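Local coordinates for putative hyaluronoglucosaminidase (PDB 6PWI), which probably acts as a family 84 hexosaminidase of Clostridium perfringens, this chain being the part of the longer secreted protein that carries the catalytic barrel, at residues Lys197-Phe202 against Ala431-Leu436; Gly302-Gln307 against Leu348-Thr353; Ile358-Thr363 against Val383-Phe388; Pro394-Asn399 against Pro425-Gln430. All blocks are in the same frame, centred on the assembly; numbering follows the deposited sequence.

Interaction 1 of 4, residues Lys197-Phe202 against Ala431-Leu436; sequences KDLMKF and ASKVAL
Leu199 and Lys433 mark the closest approach of the two backbones, their CA atoms 7.2 Å apart, where helix 193-204 passes the early part of helix 433-444. In the (beta/alpha)8 barrel these helices follow the first strand, 179-184, and the last, 418-423, so the contact joins the two ends of the barrel's circular order on its outer, helical layer. Lys433 is the side chain that bridges the gap. Its CG lies anti to its own carbonyl carbon (chi1 -76°), and from there the chain runs extended over the face of the Phe202 ring. Lys433 CG sits 4.0 Å from the Phe202 ring centroid, nearly on the ring normal, a CH-pi contact made by the aliphatic part of a charged residue. Leu199 flanks the same methylenes, its CD2 3.8 Å from Lys433 CG. The chain ends in a salt bridge, Lys433 NZ to Asp198 OD2 at 2.9 Å, with the nitrogen above the carboxylate plane. Gln430 ties both ends of this pair, giving NE2 to Asp198 OD2 and taking a bond from Lys433 NZ on OE1; OD2 thus accepts from both an ammonium and an amide, which probably spreads its negative charge. Leu436 completes the apolar side: its CB stands at the edge of the Phe202 ring, and its CD2 meets Leu199 CD2 at 4.1 Å. Beneath them Phe182 of strand 179-184 touches both leucines, while Phe206 packs edge-to-face with Phe202. Next to the CH-pi contact, Phe202 CE1 comes to 3.4 Å from the carbonyl oxygen of Lys433.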
loop_
_atom_site.group_PDB
_atom_site.type_symbol
_atom_site.label_atom_id
_atom_site.label_comp_id
_atom_site.label_asym_id
_atom_site.label_seq_id
_atom_site.Cartn_x
_atom_site.Cartn_y
_atom_site.Cartn_z
ATOM N N LYS A 197 -9.278 -8.198 -4.894
ATOM C CA LYS A 197 -8.434 -9.353 -5.147
ATOM C C LYS A 197 -7.105 -8.897 -5.745
ATOM O O LYS A 197 -6.059 -9.440 -5.406
ATOM C CB LYS A 197 -9.150 -10.349 -6.062
ATOM C CG LYS A 197 -10.327 -11.055 -5.411
ATOM C CD LYS A 197 -11.060 -11.973 -6.345
ATOM C CE LYS A 197 -12.440 -12.316 -5.828
ATOM N NZ LYS A 197 -13.248 -12.972 -6.880
ATOM N N ASP A 198 -7.167 -7.885 -6.618
ATOM C CA ASP A 198 -6.003 -7.414 -7.347
ATOM C C ASP A 198 -5.030 -6.709 -6.407
ATOM O O ASP A 198 -3.821 -6.815 -6.606
ATOM C CB ASP A 198 -6.397 -6.497 -8.505
ATOM C CG ASP A 198 -5.336 -6.428 -9.589
ATOM O OD1 ASP A 198 -4.885 -7.503 -10.029
ATOM O OD2 ASP A 198 -4.967 -5.300 -9.983
ATOM N N LEU A 199 -5.558 -5.980 -5.410
ATOM C CA LEU A 199 -4.719 -5.294 -4.436
ATOM C C LEU A 199 -4.057 -6.322 -3.525
ATOM O O LEU A 199 -2.872 -6.205 -3.219
ATOM C CB LEU A 199 -5.526 -4.269 -3.630
ATOM C CG LEU A 199 -5.973 -3.008 -4.377
ATOM C CD1 LEU A 199 -6.534 -1.983 -3.404
ATOM C CD2 LEU A 199 -4.839 -2.389 -5.175
ATOM N N MET A 200 -4.823 -7.342 -3.120
ATOM C CA MET A 200 -4.264 -8.413 -2.313
ATOM C C MET A 200 -3.127 -9.082 -3.084
ATOM O O MET A 200 -2.076 -9.368 -2.519
ATOM C CB MET A 200 -5.321 -9.444 -1.915
ATOM C CG MET A 200 -6.120 -9.021 -0.703
ATOM S SD MET A 200 -7.310 -10.277 -0.157
ATOM C CE MET A 200 -8.496 -10.214 -1.500
ATOM N N LYS A 201 -3.333 -9.281 -4.387
ATOM C CA LYS A 201 -2.335 -9.900 -5.241
ATOM C C LYS A 201 -1.097 -9.006 -5.310
ATOM O O LYS A 201 0.027 -9.502 -5.353
ATOM C CB LYS A 201 -2.962 -10.210 -6.602
ATOM C CG LYS A 201 -2.090 -10.981 -7.580
ATOM C CD LYS A 201 -2.874 -11.505 -8.776
ATOM C CE LYS A 201 -1.993 -12.020 -9.901
ATOM N NZ LYS A 201 -1.057 -10.977 -10.384
ATOM N N PHE A 202 -1.312 -7.683 -5.284
ATOM C CA PHE A 202 -0.219 -6.734 -5.393
ATOM C C PHE A 202 0.573 -6.691 -4.089
ATOM O O PHE A 202 1.791 -6.855 -4.103
ATOM C CB PHE A 202 -0.724 -5.359 -5.836
ATOM C CG PHE A 202 0.367 -4.348 -6.093
ATOM C CD1 PHE A 202 0.732 -3.430 -5.118
ATOM C CD2 PHE A 202 1.039 -4.321 -7.306
ATOM C CE1 PHE A 202 1.736 -2.502 -5.357
ATOM C CE2 PHE A 202 2.046 -3.396 -7.540
ATOM C CZ PHE A 202 2.391 -2.481 -6.570
ATOM N N ALA A 431 -4.925 3.121 -8.745
ATOM C CA ALA A 431 -4.097 4.280 -8.443
ATOM C C ALA A 431 -3.458 4.157 -7.060
ATOM O O ALA A 431 -2.386 4.711 -6.820
ATOM C CB ALA A 431 -4.921 5.535 -8.555
ATOM N N SER A 432 -4.117 3.424 -6.158
ATOM C CA SER A 432 -3.640 3.259 -4.795
ATOM C C SER A 432 -2.390 2.383 -4.735
ATOM O O SER A 432 -1.714 2.339 -3.706
ATOM C CB SER A 432 -4.725 2.711 -3.915
ATOM O OG SER A 432 -5.754 3.670 -3.750
ATOM N N LYS A 433 -2.074 1.690 -5.834
ATOM C CA LYS A 433 -0.960 0.749 -5.805
ATOM C C LYS A 433 0.351 1.458 -5.468
ATOM O O LYS A 433 1.249 0.822 -4.913
ATOM C CB LYS A 433 -0.846 -0.079 -7.089
ATOM C CG LYS A 433 -1.876 -1.194 -7.210
ATOM C CD LYS A 433 -1.880 -1.817 -8.579
ATOM C CE LYS A 433 -2.850 -2.962 -8.732
ATOM N NZ LYS A 433 -2.490 -3.736 -9.939
ATOM N N VAL A 434 0.434 2.761 -5.780
ATOM C CA VAL A 434 1.624 3.565 -5.528
ATOM C C VAL A 434 1.902 3.597 -4.025
ATOM O O VAL A 434 3.024 3.334 -3.583
ATOM C CB VAL A 434 1.497 4.982 -6.128
ATOM C CG1 VAL A 434 2.662 5.884 -5.754
ATOM C CG2 VAL A 434 1.294 4.964 -7.640
ATOM N N ALA A 435 0.859 3.884 -3.240
ATOM C CA ALA A 435 0.990 3.949 -1.793
ATOM C C ALA A 435 1.190 2.554 -1.203
ATOM O O ALA A 435 1.952 2.394 -0.249
ATOM C CB ALA A 435 -0.205 4.636 -1.201
ATOM N N LEU A 436 0.521 1.543 -1.772
ATOM C CA LEU A 436 0.684 0.189 -1.264
ATOM C C LEU A 436 2.161 -0.187 -1.320
ATOM O O LEU A 436 2.703 -0.704 -0.346
ATOM C CB LEU A 436 -0.185 -0.797 -2.052
ATOM C CG LEU A 436 -1.464 -1.257 -1.350
ATOM C CD1 LEU A 436 -2.470 -0.119 -1.233
ATOM C CD2 LEU A 436 -2.086 -2.431 -2.090
#

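Interaction 2 of 4, residues Gly302-Gln307 against Leu348-Thr353; sequences GEANNQ and LKTIGT
Ala304 CB meets Thr350 CG2 at 3.9 Å, and this pair lies where the start of helix 304-321 faces the short helix 346-351. In the (beta/alpha)8 barrel the two helices follow the neighbouring fourth and fifth strands, 293-296 and 328-330, so the contact packs adjacent helices of the outer layer. The CA atoms of Ala304 and Thr350 are 6.4 Å apart, a close approach consistent with an alanine on one side. The Thr350 methyl does double duty: with CG2 anti to the backbone N, beside the carbonyl carbon, it also reaches Asn305 OD1 at 3.5 Å, the two side chains crossing at about a right angle. Further in, Ile351 places CD1 beside Gln307, 3.8 Å from its OE1; the same CD1 is 4.4 Å from Ala304 CB.

The first shell is thus made of methyl groups set against carbon and amide oxygen, and the polar ends of Gln307 and Thr350 are bonded outside this pair of segments. Gln307 OE1 is hydrogen-bonded to Tyr347 OH, which holds its amide beside the isoleucine. Thr350 OG1 turns back to Glu346 O within its own helix, a bond consistent with the rotamer that places CG2 against Ala304 CB. Beneath the contact Phe329 of strand 328-330 touches both Gln307 and Ile351. The Gln307 side chain lies about 9 Å from that of Asp299, the predicted proton donor, so the Gln307 end of the contact lies near the probable active site. Thr350 O accepts from Thr353 N and, in the carbonyl plane, from Thr353 OG1 at 2.6 Å.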
loop_
_atom_site.group_PDB
_atom_site.type_symbol
_atom_site.label_atom_id
_atom_site.label_comp_id
_atom_site.label_asym_id
_atom_site.label_seq_id
_atom_site.Cartn_x
_atom_site.Cartn_y
_atom_site.Cartn_z
ATOM N N GLY A 302 -21.204 3.209 24.496
ATOM C CA GLY A 302 -21.186 2.973 25.935
ATOM C C GLY A 302 -19.869 3.339 26.631
ATOM O O GLY A 302 -19.068 4.131 26.131
ATOM N N GLU A 303 -19.669 2.754 27.820
ATOM C CA GLU A 303 -18.468 2.949 28.617
ATOM C C GLU A 303 -17.329 2.106 28.038
ATOM O O GLU A 303 -17.567 1.096 27.378
ATOM C CB GLU A 303 -18.762 2.633 30.089
ATOM N N ALA A 304 -16.088 2.543 28.292
ATOM C CA ALA A 304 -14.879 1.872 27.836
ATOM C C ALA A 304 -14.741 0.496 28.485
ATOM O O ALA A 304 -14.181 -0.423 27.885
ATOM C CB ALA A 304 -13.682 2.731 28.149
ATOM N N ASN A 305 -15.243 0.375 29.721
ATOM C CA ASN A 305 -15.178 -0.855 30.492
ATOM C C ASN A 305 -15.836 -1.993 29.726
ATOM O O ASN A 305 -15.335 -3.118 29.722
ATOM C CB ASN A 305 -15.845 -0.694 31.855
ATOM C CG ASN A 305 -14.860 -0.235 32.906
ATOM O OD1 ASN A 305 -13.694 -0.632 32.886
ATOM N ND2 ASN A 305 -15.320 0.602 33.823
ATOM N N ASN A 306 -16.962 -1.678 29.083
ATOM C CA ASN A 306 -17.730 -2.663 28.345
ATOM C C ASN A 306 -16.915 -3.183 27.163
ATOM O O ASN A 306 -16.902 -4.386 26.903
ATOM C CB ASN A 306 -19.110 -2.115 27.978
ATOM C CG ASN A 306 -19.994 -1.963 29.198
ATOM O OD1 ASN A 306 -19.763 -2.601 30.227
ATOM N ND2 ASN A 306 -21.010 -1.121 29.094
ATOM N N GLN A 307 -16.226 -2.259 26.474
ATOM C CA GLN A 307 -15.410 -2.592 25.321
ATOM C C GLN A 307 -14.348 -3.611 25.727
ATOM O O GLN A 307 -14.104 -4.569 25.000
ATOM C CB GLN A 307 -14.844 -1.321 24.688
ATOM C CG GLN A 307 -15.906 -0.483 23.985
ATOM C CD GLN A 307 -15.485 0.945 23.736
ATOM O OE1 GLN A 307 -14.330 1.233 23.435
ATOM N NE2 GLN A 307 -16.436 1.858 23.843
ATOM N N LEU A 348 -8.211 5.835 27.320
ATOM C CA LEU A 348 -7.056 5.114 26.804
ATOM C C LEU A 348 -6.467 4.212 27.888
ATOM O O LEU A 348 -6.036 3.100 27.598
ATOM C CB LEU A 348 -6.019 6.091 26.234
ATOM C CG LEU A 348 -6.434 6.844 24.965
ATOM C CD1 LEU A 348 -5.369 7.847 24.550
ATOM C CD2 LEU A 348 -6.738 5.894 23.813
ATOM N N LYS A 349 -6.481 4.683 29.140
ATOM C CA LYS A 349 -5.977 3.916 30.268
ATOM C C LYS A 349 -6.791 2.631 30.411
ATOM O O LYS A 349 -6.222 1.565 30.653
ATOM C CB LYS A 349 -6.003 4.775 31.534
ATOM C CG LYS A 349 -5.359 4.179 32.780
ATOM C CD LYS A 349 -5.379 5.169 33.926
ATOM C CE LYS A 349 -5.546 4.544 35.296
ATOM N NZ LYS A 349 -4.240 4.170 35.885
ATOM N N THR A 350 -8.117 2.732 30.225
ATOM C CA THR A 350 -8.986 1.573 30.364
ATOM C C THR A 350 -8.774 0.576 29.225
ATOM O O THR A 350 -8.648 -0.627 29.470
ATOM C CB THR A 350 -10.459 1.978 30.439
ATOM O OG1 THR A 350 -10.550 2.814 31.587
ATOM C CG2 THR A 350 -11.373 0.789 30.619
ATOM N N ILE A 351 -8.778 1.099 27.991
ATOM C CA ILE A 351 -8.563 0.351 26.762
ATOM C C ILE A 351 -7.271 -0.454 26.879
ATOM O O ILE A 351 -7.198 -1.588 26.418
ATOM C CB ILE A 351 -8.576 1.323 25.561
ATOM C CG1 ILE A 351 -10.003 1.752 25.214
ATOM C CG2 ILE A 351 -7.859 0.778 24.340
ATOM C CD1 ILE A 351 -11.036 0.643 25.293
ATOM N N GLY A 352 -6.275 0.129 27.548
ATOM C CA GLY A 352 -4.978 -0.504 27.716
ATOM C C GLY A 352 -4.995 -1.692 28.677
ATOM O O GLY A 352 -4.002 -2.408 28.776
ATOM N N THR A 353 -6.114 -1.897 29.383
ATOM C CA THR A 353 -6.222 -3.031 30.292
ATOM C C THR A 353 -6.810 -4.253 29.585
ATOM O O THR A 353 -6.926 -5.306 30.202
ATOM C CB THR A 353 -7.013 -2.717 31.570
ATOM O OG1 THR A 353 -8.392 -2.578 31.224
ATOM C CG2 THR A 353 -6.506 -1.496 32.303
#

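Interaction 3 of 4, residues Ile358-Thr363 against Val383-Phe388; sequences IDIMWT and VGRQAF
The Phe388 ring carries the methyl of Met361 over the centre of one face, Met361 CE lying 3.5 Å from the ring centroid, while Asp359 CB approaches the same ring obliquely. Met361 and Phe388 run side by side in the same direction, and the bend at chi3 (82°) of Met361 turns its methyl onto the ring; the sulfur stands off obliquely, completing a Met-aromatic contact. The second flat group, the Arg385 guanidinium, has Ile360 CD1 over one face, offset toward the rim. At its edge, Arg385 NH1 donates to Ile358 O at 2.9 Å, on a lone pair in the carbonyl plane.

These are the parallel strands 359-362 and 387-391, sixth and seventh of the barrel, linked through helix 373-383 as a beta-alpha-beta unit. Phe388 N donates to Ile360 O at 2.9 Å beside the Met361-Phe388 bridge. That pair points into the barrel, where both touch Ile328 and Val422. On the other face Ile360, Trp362 and Ala387 pack against helix 373-383, with Trp362 CB 3.9 Å from Ala387 CB.

Arg385 also binds the carbonyls of Gly352, Met354 and Pro355, so one cation gathers several backbone oxygens ahead of the strand. Carbonyl dipoles probably offset part of its charge; Asp359, its OD1 6.7 Å from Arg385 NH1, pairs with Lys419.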
loop_
_atom_site.group_PDB
_atom_site.type_symbol
_atom_site.label_atom_id
_atom_site.label_comp_id
_atom_site.label_asym_id
_atom_site.label_seq_id
_atom_site.Cartn_x
_atom_site.Cartn_y
_atom_site.Cartn_z
ATOM N N ILE A 358 -3.820 -7.838 21.932
ATOM C CA ILE A 358 -4.631 -7.060 21.011
ATOM C C ILE A 358 -3.830 -5.858 20.517
ATOM O O ILE A 358 -3.211 -5.152 21.308
ATOM C CB ILE A 358 -5.970 -6.663 21.665
ATOM C CG1 ILE A 358 -6.803 -7.905 22.001
ATOM C CG2 ILE A 358 -6.737 -5.687 20.788
ATOM C CD1 ILE A 358 -7.923 -7.656 22.989
ATOM N N ASP A 359 -3.856 -5.648 19.197
ATOM C CA ASP A 359 -3.193 -4.530 18.545
ATOM C C ASP A 359 -4.156 -3.354 18.408
ATOM O O ASP A 359 -5.101 -3.407 17.624
ATOM C CB ASP A 359 -2.604 -4.968 17.203
ATOM C CG ASP A 359 -1.728 -6.195 17.375
ATOM O OD1 ASP A 359 -0.766 -6.113 18.177
ATOM O OD2 ASP A 359 -2.046 -7.242 16.757
ATOM N N ILE A 360 -3.902 -2.296 19.185
ATOM C CA ILE A 360 -4.746 -1.113 19.192
ATOM C C ILE A 360 -4.192 -0.103 18.183
ATOM O O ILE A 360 -2.986 0.145 18.140
ATOM C CB ILE A 360 -4.831 -0.548 20.623
ATOM C CG1 ILE A 360 -5.521 -1.542 21.562
ATOM C CG2 ILE A 360 -5.506 0.816 20.621
ATOM C CD1 ILE A 360 -5.134 -1.414 23.021
ATOM N N MET A 361 -5.085 0.468 17.368
ATOM C CA MET A 361 -4.686 1.314 16.256
ATOM C C MET A 361 -4.722 2.786 16.663
ATOM O O MET A 361 -5.261 3.140 17.712
ATOM C CB MET A 361 -5.586 1.100 15.038
ATOM C CG MET A 361 -5.595 -0.327 14.557
ATOM S SD MET A 361 -6.090 -0.441 12.827
ATOM C CE MET A 361 -4.535 -0.054 12.020
ATOM N N TRP A 362 -4.150 3.629 15.797
ATOM C CA TRP A 362 -3.839 5.018 16.083
ATOM C C TRP A 362 -3.558 5.699 14.750
ATOM O O TRP A 362 -2.883 5.110 13.905
ATOM C CB TRP A 362 -2.596 5.058 16.974
ATOM C CG TRP A 362 -2.225 6.376 17.581
ATOM C CD1 TRP A 362 -1.104 7.117 17.327
ATOM C CD2 TRP A 362 -2.940 7.073 18.614
ATOM N NE1 TRP A 362 -1.080 8.235 18.120
ATOM C CE2 TRP A 362 -2.197 8.236 18.914
ATOM C CE3 TRP A 362 -4.134 6.829 19.302
ATOM C CZ2 TRP A 362 -2.614 9.151 19.874
ATOM C CZ3 TRP A 362 -4.547 7.736 20.251
ATOM C CH2 TRP A 362 -3.791 8.875 20.532
ATOM N N THR A 363 -4.068 6.923 14.565
ATOM C CA THR A 363 -3.834 7.602 13.300
ATOM C C THR A 363 -2.770 8.683 13.457
ATOM O O THR A 363 -2.362 9.275 12.460
ATOM C CB THR A 363 -5.119 8.134 12.651
ATOM O OG1 THR A 363 -5.522 9.305 13.363
ATOM C CG2 THR A 363 -6.229 7.106 12.605
ATOM N N VAL A 383 -1.534 4.298 26.734
ATOM C CA VAL A 383 -2.258 3.050 26.567
ATOM C C VAL A 383 -1.522 1.923 27.295
ATOM O O VAL A 383 -2.164 1.073 27.912
ATOM C CB VAL A 383 -2.505 2.738 25.076
ATOM C CG1 VAL A 383 -3.137 1.371 24.867
ATOM C CG2 VAL A 383 -3.344 3.815 24.408
ATOM N N GLY A 384 -0.183 1.913 27.205
ATOM C CA GLY A 384 0.629 0.916 27.886
ATOM C C GLY A 384 1.333 -0.048 26.928
ATOM O O GLY A 384 2.044 -0.948 27.368
ATOM N N ARG A 385 1.135 0.141 25.620
ATOM C CA ARG A 385 1.742 -0.705 24.604
ATOM C C ARG A 385 1.951 0.125 23.339
ATOM O O ARG A 385 1.409 1.217 23.210
ATOM C CB ARG A 385 0.849 -1.919 24.323
ATOM C CG ARG A 385 -0.431 -1.587 23.568
ATOM C CD ARG A 385 -1.438 -2.719 23.520
ATOM N NE ARG A 385 -2.136 -2.850 24.790
ATOM C CZ ARG A 385 -2.985 -3.827 25.096
ATOM N NH1 ARG A 385 -3.263 -4.773 24.212
ATOM N NH2 ARG A 385 -3.565 -3.836 26.284
ATOM N N GLN A 386 2.730 -0.405 22.397
ATOM C CA GLN A 386 3.018 0.315 21.170
ATOM C C GLN A 386 1.807 0.294 20.239
ATOM O O GLN A 386 0.991 -0.626 20.288
ATOM C CB GLN A 386 4.251 -0.282 20.507
ATOM C CG GLN A 386 5.512 -0.071 21.324
ATOM C CD GLN A 386 6.722 -0.543 20.562
ATOM O OE1 GLN A 386 6.649 -1.467 19.748
ATOM N NE2 GLN A 386 7.844 0.111 20.819
ATOM N N ALA A 387 1.720 1.318 19.381
ATOM C CA ALA A 387 0.569 1.521 18.518
ATOM C C ALA A 387 0.700 0.719 17.229
ATOM O O ALA A 387 1.799 0.391 16.787
ATOM C CB ALA A 387 0.414 2.990 18.217
ATOM N N PHE A 388 -0.456 0.407 16.646
ATOM C CA PHE A 388 -0.560 -0.054 15.274
ATOM C C PHE A 388 -1.091 1.123 14.455
ATOM O O PHE A 388 -2.204 1.593 14.691
ATOM C CB PHE A 388 -1.417 -1.328 15.234
ATOM C CG PHE A 388 -1.737 -1.915 13.878
ATOM C CD1 PHE A 388 -0.943 -1.657 12.765
ATOM C CD2 PHE A 388 -2.822 -2.764 13.723
ATOM C CE1 PHE A 388 -1.242 -2.208 11.527
ATOM C CE2 PHE A 388 -3.115 -3.326 12.488
ATOM C CZ PHE A 388 -2.330 -3.040 11.391
#

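Interaction 4 of 4, residues Pro394-Asn399 against Pro425-Gln430; sequences PVNDIN and PMQEAQ. With EDO (1,2-ethanediol), chain D.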
loop_
_atom_site.group_PDB
_atom_site.type_symbol
_atom_site.label_atom_id
_atom_site.label_comp_id
_atom_site.label_asym_id
_atom_site.label_seq_id
_atom_site.Cartn_x
_atom_site.Cartn_y
_atom_site.Cartn_z
ATOM N N PRO A 394 -3.197 7.195 0.980
ATOM C CA PRO A 394 -3.600 8.385 0.238
ATOM C C PRO A 394 -5.102 8.591 0.058
ATOM O O PRO A 394 -5.531 9.088 -0.983
ATOM C CB PRO A 394 -2.977 8.034 -1.118
ATOM C CG PRO A 394 -3.294 6.563 -1.273
ATOM C CD PRO A 394 -3.157 5.998 0.127
ATOM N N VAL A 395 -5.885 8.235 1.082
ATOM C CA VAL A 395 -7.329 8.437 1.075
ATOM C C VAL A 395 -7.651 9.840 0.557
ATOM O O VAL A 395 -7.102 10.829 1.036
ATOM C CB VAL A 395 -7.963 8.167 2.460
ATOM C CG1 VAL A 395 -7.212 8.846 3.596
ATOM C CG2 VAL A 395 -9.436 8.537 2.505
ATOM N N ASN A 396 -8.576 9.915 -0.405
ATOM C CA ASN A 396 -8.882 11.171 -1.069
ATOM C C ASN A 396 -10.331 11.590 -0.809
ATOM O O ASN A 396 -10.874 12.407 -1.549
ATOM C CB ASN A 396 -8.535 11.127 -2.564
ATOM C CG ASN A 396 -9.340 10.113 -3.351
ATOM O OD1 ASN A 396 -10.068 9.304 -2.785
ATOM N ND2 ASN A 396 -9.216 10.143 -4.666
ATOM N N ASP A 397 -10.954 11.050 0.245
ATOM C CA ASP A 397 -12.292 11.493 0.603
ATOM C C ASP A 397 -12.208 12.925 1.130
ATOM O O ASP A 397 -13.207 13.648 1.179
ATOM C CB ASP A 397 -12.996 10.496 1.529
ATOM C CG ASP A 397 -12.324 10.330 2.879
ATOM O OD1 ASP A 397 -11.428 11.155 3.195
ATOM O OD2 ASP A 397 -12.689 9.366 3.603
ATOM N N ILE A 398 -10.985 13.324 1.496
ATOM C CA ILE A 398 -10.681 14.664 1.969
ATOM C C ILE A 398 -10.701 15.644 0.794
ATOM O O ILE A 398 -10.781 16.851 1.012
ATOM C CB ILE A 398 -9.334 14.687 2.722
ATOM C CG1 ILE A 398 -8.152 14.346 1.808
ATOM C CG2 ILE A 398 -9.377 13.788 3.951
ATOM C CD1 ILE A 398 -6.813 14.694 2.403
ATOM N N ASN A 399 -10.621 15.123 -0.441
ATOM C CA ASN A 399 -10.631 15.934 -1.651
ATOM C C ASN A 399 -10.736 15.035 -2.880
ATOM O O ASN A 399 -9.726 14.598 -3.434
ATOM C CB ASN A 399 -9.397 16.835 -1.775
ATOM C CG ASN A 399 -9.544 17.877 -2.871
ATOM O OD1 ASN A 399 -10.462 17.802 -3.694
ATOM N ND2 ASN A 399 -8.650 18.857 -2.890
ATOM N N PRO A 425 -6.396 3.783 1.584
ATOM C CA PRO A 425 -6.189 4.345 0.248
ATOM C C PRO A 425 -7.424 5.024 -0.339
ATOM O O PRO A 425 -8.408 5.235 0.370
ATOM C CB PRO A 425 -5.778 3.119 -0.583
ATOM C CG PRO A 425 -5.749 1.960 0.405
ATOM C CD PRO A 425 -6.699 2.351 1.519
ATOM N N MET A 426 -7.337 5.360 -1.637
ATOM C CA MET A 426 -8.363 6.092 -2.369
ATOM C C MET A 426 -9.473 5.140 -2.799
ATOM O O MET A 426 -9.281 3.930 -2.826
ATOM C CB MET A 426 -7.777 6.707 -3.641
ATOM C CG MET A 426 -6.629 7.654 -3.405
ATOM S SD MET A 426 -5.935 8.184 -4.993
ATOM C CE MET A 426 -4.623 6.975 -5.184
ATOM N N GLN A 427 -10.618 5.698 -3.196
ATOM C CA GLN A 427 -11.655 4.877 -3.799
ATOM C C GLN A 427 -11.184 4.369 -5.163
ATOM O O GLN A 427 -11.780 3.453 -5.727
ATOM C CB GLN A 427 -12.979 5.637 -3.867
ATOM C CG GLN A 427 -12.996 6.737 -4.912
ATOM C CD GLN A 427 -14.368 7.336 -5.085
ATOM O OE1 GLN A 427 -15.219 7.281 -4.193
ATOM N NE2 GLN A 427 -14.592 7.923 -6.251
ATOM N N GLU A 428 -10.100 4.965 -5.679
ATOM C CA GLU A 428 -9.476 4.521 -6.918
ATOM C C GLU A 428 -8.434 3.458 -6.580
ATOM O O GLU A 428 -7.317 3.779 -6.160
ATOM C CB GLU A 428 -8.852 5.695 -7.678
ATOM C CG GLU A 428 -9.870 6.642 -8.277
ATOM C CD GLU A 428 -10.508 7.605 -7.289
ATOM O OE1 GLU A 428 -9.967 7.757 -6.176
ATOM O OE2 GLU A 428 -11.553 8.198 -7.631
ATOM N N ALA A 429 -8.817 2.192 -6.780
ATOM C CA ALA A 429 -8.055 1.071 -6.255
ATOM C C ALA A 429 -6.695 0.950 -6.943
ATOM O O ALA A 429 -5.670 0.883 -6.266
ATOM C CB ALA A 429 -8.866 -0.196 -6.341
ATOM N N GLN A 430 -6.689 0.937 -8.280
ATOM C CA GLN A 430 -5.467 0.749 -9.053
ATOM C C GLN A 430 -4.458 1.863 -8.766
ATOM O O GLN A 430 -3.285 1.583 -8.541
ATOM C CB GLN A 430 -5.791 0.628 -10.543
ATOM C CG GLN A 430 -6.621 -0.599 -10.888
ATOM C CD GLN A 430 -5.827 -1.877 -10.762
ATOM O OE1 GLN A 430 -4.689 -1.972 -11.211
ATOM N NE2 GLN A 430 -6.427 -2.879 -10.143
HETATM C C1 EDO D . -10.189 9.754 6.278
HETATM O O1 EDO D . -11.159 8.842 5.796
HETATM C C2 EDO D . -10.776 10.928 6.962
HETATM O O2 EDO D . -11.504 11.777 6.096
#
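The loops that follow the last two barrel strands meet through two prolines that cross at a slant, Pro394 CD lying 3.5 Å from Pro425 CA and 4.0 Å from Pro425 CB. A cis peptide bond precedes Pro394. Met426 crosses the Pro394 ring at about a right angle, the two CG atoms 4.1 Å apart. It runs equally crosswise to the Asn396 side chain, with Met426 CB 3.6 Å from Asn396 OD1. Both loops leave the C-terminal ends of their strands, 387-391 and 418-423, the end of a (beta/alpha)8 barrel at which substrate sites are built, though the predicted proton donor is not close by.

The polar link is Asn396 ND2 to Glu428 OE1, 2.9 Å, on the syn side but 34° out of the carboxylate plane. Amide and carboxylate planes stand nearly perpendicular, 85° apart. Asn396 ND2 has a second acceptor in Arg402 O, so both loops hold the amide in place. A type I turn carries the chain on from Asn396 to Asn399. Within it Asp397, which also accepts from Tyr187 N on OD2, grips a 1,2-ethanediol, probably from the crystallisation liquor: O1 donates to Asp397 OD2 at 2.7 Å and O2 to Asp397 OD1 at 3.0 Å.

Overall arrangement
All four contacts belong to one (beta/alpha)8 barrel and form two touching pairs. Interaction 1 spans the widest interval of chain, and the other three lie in series inside it, in the order 2, 3, 4. Interactions 2 and 3, with centres 13 Å apart, adjoin where helix 346-351 leads into strand 359-362: Gly352 O meets Arg385 NH2, and Ile351 packs on Ile360. Interactions 1 and 4, centres 12 Å apart, adjoin where residues 425-430 lead into helix 433-444; Gln430 and Ser432 link them. Interactions 1 and 2 lie far apart, with centres separated by 35 Å. The contacts thus sample the first-to-last junction of the barrel and its successive strands, helices and loops.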